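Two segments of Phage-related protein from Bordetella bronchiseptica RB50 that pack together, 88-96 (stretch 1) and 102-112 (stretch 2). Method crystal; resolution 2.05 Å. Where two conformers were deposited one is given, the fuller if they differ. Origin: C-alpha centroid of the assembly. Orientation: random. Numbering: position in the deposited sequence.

Stretch 1 88-96: EAKVPRELM
Stretch 2, residues 102-112: VPGIDLGARSV

Residues 88-92 form the end of an extended strand (phi -69 to -137° and psi 105 to 149°), followed by a 3-10 segment, 93-95, in which Leu95 N donates a hydrogen bond to Pro92 O (3.2 Å). In stretch 2, Gly104 is the N-cap of helix 105-112, whose phi/psi values lie near -60/-45 from Asp106 to Arg110, with psi shallower at Ile105 (-28°) and Ser111 (-36°); Gly108 N to Gly104 O (3.1 Å) opens its i to i+4 ladder. The N-to-C directions of strand and helix make an angle of 135°, nearer antiparallel than parallel, and the axes approach to 7.0 Å, with Ala89 CA 5.1 Å from Ser111 CA.

No direct hydrogen bond crosses the contact. Instead, one water accepts from Lys90 N (3.0 Å) and donates to Ser111 O (2.6 Å), linking the two backbones. Alternation along the strand turns Ala89 and Val91 toward the helix and Lys90 away. Ala89 CB touches Ser111 O at 3.3 Å. Val91 (chi1 t) sets CG2 3.5 Å from Leu107 O and 3.6 Å from Ser111 CB, while CG1 lies 4.0 Å from Leu107 CD1 and 4.1 Å from Pro103 CG. Ser111 (chi1 p) turns its hydroxyl back to its own helix, OG donating to Gly108 O at 2.6 Å. Selenomethionine Met96 (m, t, p) extends the apolar patch: CG lies 3.7 Å from CD1 of Leu107 (m, t), and CE 3.7 Å from Pro103 CA.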

# COMPACT_ATOMS: atom_id res chain seq x y z
N GLU E 88 17.35 -14.99 31.43
CA GLU E 88 17.95 -15.22 30.12
C GLU E 88 17.30 -16.43 29.46
O GLU E 88 17.51 -17.58 29.89
CB GLU E 88 19.47 -15.42 30.23
CG GLU E 88 20.29 -14.11 30.24
CD GLU E 88 21.77 -14.32 30.40
OE1 GLU E 88 22.16 -15.44 30.80
OE2 GLU E 88 22.55 -13.39 30.13
N ALA E 89 16.52 -16.17 28.41
CA ALA E 89 15.96 -17.20 27.56
C ALA E 89 17.11 -17.86 26.78
O ALA E 89 18.06 -17.18 26.41
CB ALA E 89 14.97 -16.59 26.62
N LYS E 90 16.98 -19.14 26.47
CA LYS E 90 18.06 -19.92 25.88
C LYS E 90 17.53 -20.79 24.77
O LYS E 90 16.53 -21.48 24.94
CB LYS E 90 18.67 -20.80 26.99
CG LYS E 90 19.74 -21.75 26.60
CD LYS E 90 20.44 -22.34 27.85
CE LYS E 90 19.48 -23.08 28.78
NZ LYS E 90 18.74 -24.18 28.05
N VAL E 91 18.19 -20.73 23.61
CA VAL E 91 17.90 -21.63 22.52
C VAL E 91 19.11 -22.50 22.32
O VAL E 91 20.12 -22.03 21.79
CB VAL E 91 17.53 -20.89 21.20
CG1 VAL E 91 17.43 -21.88 20.07
CG2 VAL E 91 16.24 -20.16 21.35
N PRO E 92 19.04 -23.78 22.74
CA PRO E 92 20.17 -24.67 22.61
C PRO E 92 20.43 -25.05 21.16
O PRO E 92 19.49 -25.16 20.36
CB PRO E 92 19.76 -25.90 23.44
CG PRO E 92 18.34 -25.88 23.56
CD PRO E 92 17.88 -24.46 23.35
N ARG E 93 21.70 -25.29 20.83
CA ARG E 93 22.05 -25.59 19.45
C ARG E 93 21.42 -26.90 18.94
O ARG E 93 21.17 -27.03 17.74
CB ARG E 93 23.56 -25.64 19.25
CG ARG E 93 24.21 -26.67 20.07
CD ARG E 93 25.61 -26.83 19.70
NE ARG E 93 26.23 -27.86 20.51
CZ ARG E 93 27.46 -28.30 20.33
NH1 ARG E 93 28.20 -27.80 19.35
NH2 ARG E 93 27.94 -29.25 21.12
N GLU E 94 21.13 -27.84 19.86
CA GLU E 94 20.60 -29.15 19.49
C GLU E 94 19.21 -29.03 18.88
O GLU E 94 18.79 -29.93 18.19
CB GLU E 94 20.68 -30.19 20.63
CG GLU E 94 20.83 -29.69 22.07
CD GLU E 94 22.21 -29.09 22.39
OE1 GLU E 94 23.25 -29.75 22.14
OE2 GLU E 94 22.24 -27.95 22.91
N LEU E 95 18.53 -27.90 19.13
CA LEU E 95 17.24 -27.59 18.52
C LEU E 95 17.38 -26.93 17.14
O LEU E 95 16.38 -26.69 16.47
CB LEU E 95 16.44 -26.66 19.44
CG LEU E 95 15.83 -27.34 20.66
CD1 LEU E 95 14.95 -26.37 21.38
CD2 LEU E 95 15.03 -28.56 20.24
N MSE E 96 18.61 -26.68 16.69
CA MSE E 96 18.84 -25.97 15.42
C MSE E 96 19.60 -26.80 14.40
O MSE E 96 20.59 -27.44 14.72
CB MSE E 96 19.63 -24.69 15.66
CG MSE E 96 18.97 -23.75 16.66
SE MSE E 96 20.12 -22.25 17.09
CE MSE E 96 19.95 -21.38 15.44
N VAL E 102 21.63 -17.01 13.71
CA VAL E 102 20.72 -16.49 14.73
C VAL E 102 19.43 -17.30 14.64
O VAL E 102 18.98 -17.55 13.54
CB VAL E 102 20.46 -14.97 14.52
CG1 VAL E 102 19.29 -14.48 15.33
CG2 VAL E 102 21.72 -14.15 14.85
N PRO E 103 18.84 -17.71 15.78
CA PRO E 103 17.64 -18.55 15.68
C PRO E 103 16.48 -17.83 15.02
O PRO E 103 16.37 -16.61 15.11
CB PRO E 103 17.30 -18.87 17.14
CG PRO E 103 18.51 -18.58 17.89
CD PRO E 103 19.18 -17.44 17.19
N GLY E 104 15.60 -18.58 14.38
CA GLY E 104 14.37 -17.99 13.84
C GLY E 104 13.47 -17.52 14.98
O GLY E 104 13.61 -17.96 16.12
N ILE E 105 12.51 -16.67 14.66
CA ILE E 105 11.60 -16.16 15.67
C ILE E 105 10.75 -17.23 16.37
O ILE E 105 10.36 -17.04 17.52
CB ILE E 105 10.71 -15.03 15.15
CG1 ILE E 105 9.91 -15.46 13.92
CG2 ILE E 105 11.57 -13.81 14.85
CD1 ILE E 105 8.95 -14.40 13.44
N ASP E 106 10.47 -18.34 15.70
CA ASP E 106 9.70 -19.41 16.33
C ASP E 106 10.47 -19.99 17.52
O ASP E 106 9.91 -20.17 18.59
CB ASP E 106 9.31 -20.52 15.33
CG ASP E 106 10.47 -20.94 14.43
OD1 ASP E 106 10.90 -20.13 13.57
OD2 ASP E 106 10.93 -22.10 14.57
N LEU E 107 11.77 -20.25 17.34
CA LEU E 107 12.59 -20.79 18.43
C LEU E 107 12.86 -19.75 19.52
O LEU E 107 12.79 -20.05 20.71
CB LEU E 107 13.89 -21.33 17.89
CG LEU E 107 13.88 -22.63 17.08
CD1 LEU E 107 15.34 -23.03 16.82
CD2 LEU E 107 13.13 -23.73 17.80
N GLY E 108 13.15 -18.51 19.13
CA GLY E 108 13.32 -17.41 20.07
C GLY E 108 12.10 -17.12 20.91
O GLY E 108 12.21 -16.92 22.13
N ALA E 109 10.93 -17.12 20.27
CA ALA E 109 9.67 -16.90 20.97
C ALA E 109 9.44 -17.97 22.03
O ALA E 109 9.10 -17.66 23.15
CB ALA E 109 8.50 -16.87 19.98
N ARG E 110 9.66 -19.23 21.67
CA ARG E 110 9.51 -20.34 22.61
C ARG E 110 10.44 -20.24 23.82
O ARG E 110 10.03 -20.47 24.95
CB ARG E 110 9.74 -21.67 21.90
CG ARG E 110 8.60 -22.05 21.00
CD ARG E 110 8.95 -23.11 19.94
NE ARG E 110 7.72 -23.63 19.34
CZ ARG E 110 6.93 -22.92 18.53
NH1 ARG E 110 7.24 -21.67 18.20
NH2 ARG E 110 5.80 -23.45 18.05
N SER E 111 11.69 -19.90 23.57
CA SER E 111 12.66 -19.73 24.65
C SER E 111 12.23 -18.61 25.61
O SER E 111 12.43 -18.70 26.82
CB SER E 111 14.04 -19.41 24.09
OG SER E 111 14.08 -18.08 23.56
N VAL E 112 11.62 -17.57 25.06
CA VAL E 112 11.18 -16.41 25.84
C VAL E 112 9.98 -16.74 26.72
O VAL E 112 9.90 -16.30 27.88
CB VAL E 112 10.88 -15.20 24.93
CG1 VAL E 112 10.04 -14.14 25.66
CG2 VAL E 112 12.20 -14.60 24.41
O HOH W 1 14.42 -20.09 27.81